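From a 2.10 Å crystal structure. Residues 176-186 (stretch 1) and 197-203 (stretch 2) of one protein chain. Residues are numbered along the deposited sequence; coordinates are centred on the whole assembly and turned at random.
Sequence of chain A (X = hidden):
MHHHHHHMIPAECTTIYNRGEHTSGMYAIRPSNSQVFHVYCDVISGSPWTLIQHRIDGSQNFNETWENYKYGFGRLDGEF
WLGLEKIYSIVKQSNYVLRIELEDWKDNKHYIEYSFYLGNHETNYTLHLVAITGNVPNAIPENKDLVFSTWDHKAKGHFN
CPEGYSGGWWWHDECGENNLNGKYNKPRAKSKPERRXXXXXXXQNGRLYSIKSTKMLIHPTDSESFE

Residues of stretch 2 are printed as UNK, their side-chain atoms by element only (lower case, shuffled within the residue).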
# COMPACT_ATOMS: atom_id res chain seq x y z
N GLY A 176 -0.01 -29.08 -19.31
CA GLY A 176 -1.18 -28.25 -19.43
C GLY A 176 -0.83 -26.77 -19.46
O GLY A 176 0.24 -26.33 -19.03
N GLU A 177 -1.79 -25.98 -19.96
CA GLU A 177 -1.71 -24.52 -19.94
C GLU A 177 -2.38 -24.05 -18.65
O GLU A 177 -3.58 -23.78 -18.60
CB GLU A 177 -2.37 -23.92 -21.17
CG GLU A 177 -1.42 -23.64 -22.33
CD GLU A 177 -2.14 -23.50 -23.66
OE1 GLU A 177 -1.90 -22.50 -24.36
OE2 GLU A 177 -2.94 -24.40 -24.01
N ASN A 178 -1.56 -23.95 -17.58
CA ASN A 178 -2.05 -23.62 -16.25
C ASN A 178 -1.04 -22.79 -15.45
O ASN A 178 -1.15 -22.73 -14.21
CB ASN A 178 -2.36 -24.91 -15.47
CG ASN A 178 -1.09 -25.64 -15.02
OD1 ASN A 178 -0.02 -25.49 -15.61
ND2 ASN A 178 -1.20 -26.43 -13.96
N ASN A 179 -0.05 -22.19 -16.10
CA ASN A 179 1.08 -21.58 -15.40
C ASN A 179 0.77 -20.13 -15.09
O ASN A 179 1.11 -19.22 -15.85
CB ASN A 179 2.35 -21.72 -16.23
CG ASN A 179 3.60 -21.22 -15.49
OD1 ASN A 179 3.52 -20.65 -14.40
ND2 ASN A 179 4.77 -21.45 -16.11
N LEU A 180 0.18 -19.90 -13.92
CA LEU A 180 -0.09 -18.54 -13.47
C LEU A 180 1.17 -17.74 -13.18
O LEU A 180 1.09 -16.51 -13.07
CB LEU A 180 -0.98 -18.57 -12.23
CG LEU A 180 -2.31 -19.32 -12.40
CD1 LEU A 180 -3.20 -19.05 -11.21
CD2 LEU A 180 -3.01 -18.96 -13.72
N ASN A 181 2.32 -18.41 -13.03
CA ASN A 181 3.61 -17.74 -12.90
C ASN A 181 4.35 -17.69 -14.24
O ASN A 181 5.58 -17.49 -14.26
CB ASN A 181 4.45 -18.42 -11.82
CG ASN A 181 3.92 -18.17 -10.40
OD1 ASN A 181 3.06 -17.32 -10.19
ND2 ASN A 181 4.42 -18.94 -9.44
N GLY A 182 3.63 -17.87 -15.34
CA GLY A 182 4.22 -17.94 -16.66
C GLY A 182 4.54 -16.57 -17.23
O GLY A 182 4.43 -15.54 -16.57
N LYS A 183 4.97 -16.58 -18.49
CA LYS A 183 5.37 -15.34 -19.15
C LYS A 183 4.15 -14.48 -19.42
O LYS A 183 3.18 -14.93 -20.03
CB LYS A 183 6.11 -15.64 -20.45
CG LYS A 183 6.37 -14.41 -21.31
CD LYS A 183 7.80 -13.91 -21.18
CE LYS A 183 8.03 -12.65 -22.01
NZ LYS A 183 7.45 -11.42 -21.37
N TYR A 184 4.17 -13.24 -18.92
CA TYR A 184 3.09 -12.29 -19.15
C TYR A 184 3.33 -11.61 -20.49
O TYR A 184 4.22 -10.76 -20.63
CB TYR A 184 3.02 -11.27 -18.02
CG TYR A 184 1.69 -10.55 -17.89
CD1 TYR A 184 1.34 -9.53 -18.77
CD2 TYR A 184 0.80 -10.88 -16.87
CE1 TYR A 184 0.14 -8.85 -18.63
CE2 TYR A 184 -0.40 -10.22 -16.73
CZ TYR A 184 -0.73 -9.20 -17.61
OH TYR A 184 -1.94 -8.54 -17.47
N ASN A 185 2.56 -11.99 -21.50
CA ASN A 185 2.84 -11.55 -22.86
C ASN A 185 2.41 -10.10 -23.06
O ASN A 185 1.30 -9.70 -22.69
CB ASN A 185 2.15 -12.46 -23.87
CG ASN A 185 2.70 -13.86 -23.84
OD1 ASN A 185 1.97 -14.83 -23.64
ND2 ASN A 185 4.01 -13.98 -24.03
N LYS A 186 3.31 -9.31 -23.65
CA LYS A 186 3.05 -7.90 -23.91
C LYS A 186 2.96 -7.62 -25.41
O LYS A 186 2.94 -6.47 -25.83
CB LYS A 186 4.14 -7.02 -23.28
CG LYS A 186 4.23 -7.07 -21.75
CD LYS A 186 2.91 -7.40 -21.06
CE LYS A 186 1.88 -6.27 -21.13
NZ LYS A 186 2.29 -5.06 -20.37
N UNK A 197 -0.94 -12.25 -24.69
CA UNK A 197 -1.71 -11.19 -24.07
C UNK A 197 -2.13 -11.65 -22.66
O UNK A 197 -3.15 -12.34 -22.50
n UNK A 197 -2.92 -14.47 -27.75
c UNK A 197 -1.85 -11.01 -27.28
c UNK A 197 -2.14 -13.43 -27.48
n UNK A 197 -0.88 -13.62 -27.12
n UNK A 197 -2.62 -12.20 -27.57
c UNK A 197 -2.92 -10.80 -24.93
c UNK A 197 -2.59 -10.12 -26.29
N UNK A 198 -1.33 -11.29 -21.66
CA UNK A 198 -1.55 -11.81 -20.32
C UNK A 198 -1.20 -13.29 -20.24
O UNK A 198 -0.32 -13.79 -20.94
N UNK A 199 -1.94 -14.00 -19.40
CA UNK A 199 -1.65 -15.39 -19.08
C UNK A 199 -2.77 -16.29 -19.60
O UNK A 199 -3.81 -15.83 -20.07
c UNK A 199 -0.32 -14.70 -17.03
c UNK A 199 1.05 -15.40 -17.23
c UNK A 199 -0.57 -14.38 -15.58
c UNK A 199 -1.46 -15.57 -17.57
N UNK A 200 -2.54 -17.60 -19.51
CA UNK A 200 -3.46 -18.58 -20.08
C UNK A 200 -3.91 -19.59 -19.03
O UNK A 200 -3.11 -20.02 -18.19
c UNK A 200 -2.82 -19.32 -21.25
o UNK A 200 -2.26 -18.41 -22.19
N UNK A 201 -5.18 -19.97 -19.10
CA UNK A 201 -5.77 -20.96 -18.19
C UNK A 201 -6.67 -21.87 -19.03
O UNK A 201 -7.83 -21.55 -19.30
c UNK A 201 -7.58 -22.58 -14.31
c UNK A 201 -5.11 -22.33 -13.12
c UNK A 201 -7.18 -21.23 -16.11
c UNK A 201 -6.10 -23.14 -12.55
c UNK A 201 -6.54 -20.29 -17.07
c UNK A 201 -7.34 -23.28 -13.13
c UNK A 201 -5.34 -21.64 -14.30
c UNK A 201 -6.60 -21.77 -14.92
c UNK A 201 -8.45 -21.73 -16.18
n UNK A 201 -8.70 -22.54 -15.10
N UNK A 202 -6.12 -23.02 -19.44
CA UNK A 202 -6.80 -23.95 -20.33
C UNK A 202 -7.35 -25.09 -19.50
O UNK A 202 -6.59 -25.92 -18.99
c UNK A 202 -5.85 -24.45 -21.42
c UNK A 202 -6.49 -26.68 -22.41
c UNK A 202 -6.56 -25.16 -22.57
c UNK A 202 -5.06 -27.17 -22.32
n UNK A 202 -4.20 -26.57 -23.38
N UNK A 203 -8.66 -25.15 -19.39
CA UNK A 203 -9.28 -26.18 -18.58
C UNK A 203 -9.25 -27.53 -19.29
O UNK A 203 -8.84 -27.65 -20.45
c UNK A 203 -10.70 -25.80 -18.22
o UNK A 203 -11.40 -25.40 -19.38
O HOH W 1 0.06 -18.65 -18.48
O HOH W 2 -0.15 -21.18 -18.68

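Position 197 carries seven side-chain atoms. Three carbons run to a nitrogen, which joins a carbon bearing two more nitrogens. This is a guanidinium group. The CA-to-CB bond points away from stretch 1, and the chain is poorly ordered. The closest contact uses the backbone: N of 197 lies 3.2 Å from CB of Asn185. The residue is Arg197.

Position 198 has no side-chain atoms. Its CA sits over one face of the Tyr184 ring, 3.8 Å from CE1 of Tyr184, in a CH-pi contact. The backbone phi is 70°, a value that favours a residue without CB. An ideal CB here would lie 4.0 Å from CZ of Tyr184. The residue is Gly198. Its N donates to O of Asn185 at 3.2 Å. N of Asn185 returns a weak hydrogen bond to O of Gly198 at 3.4 Å. Together they make a single antiparallel bridge.

Position 199 has four carbons, forked at the second. One end carbon lies 3.4 Å from O of Gly182, and the other lies 4.0 Å from CD2 of Tyr184. No heteroatom is present, so the residue is Leu199. The first of these carbons, CD2 of Leu199, also lies 3.5 Å from O of Lys183. The side chain thus packs against the backbone of the turn region as well as the tyrosine ring.

Position 200 has one carbon and one oxygen. The residue is Ser200. Its backbone meets Asn179 through water. Water 1 accepts from N of Ser200 at 3.0 Å and donates to O of Asn179 at 2.9 Å. Water 2 accepts from N of Asn179 at 2.8 Å and donates to O of Ser200 at 3.2 Å.

Position 201 has one carbon leading to fused five- and six-membered rings with eight carbons and one nitrogen. A carbon of the six-membered ring lies 3.6 Å from CD2 of Leu180. This is an indole, so the residue is Trp201. Its CA-to-CB bond points away, but the ring comes back to stretch 1, and the carbon near Leu180 is CE3.

Position 202 has four carbons in a row ending in nitrogen. That nitrogen is 2.6 Å from OE2 of Glu177. The residue is Lys202, and the pair is a salt bridge. Its N also donates to O of Glu177 at 2.8 Å, nearly straight.

Position 203 has one carbon and one oxygen and does not touch stretch 1. The residue is Ser203.

The contact is pinned by backbone hydrogen bonds at Glu177 and Asn185. Between them the turn from Asn179 to Gly182 intervenes. Two waters and the side chains of Leu199 and Trp201 help fill this middle part.

Stretch 2 197-203: RGLSWKS
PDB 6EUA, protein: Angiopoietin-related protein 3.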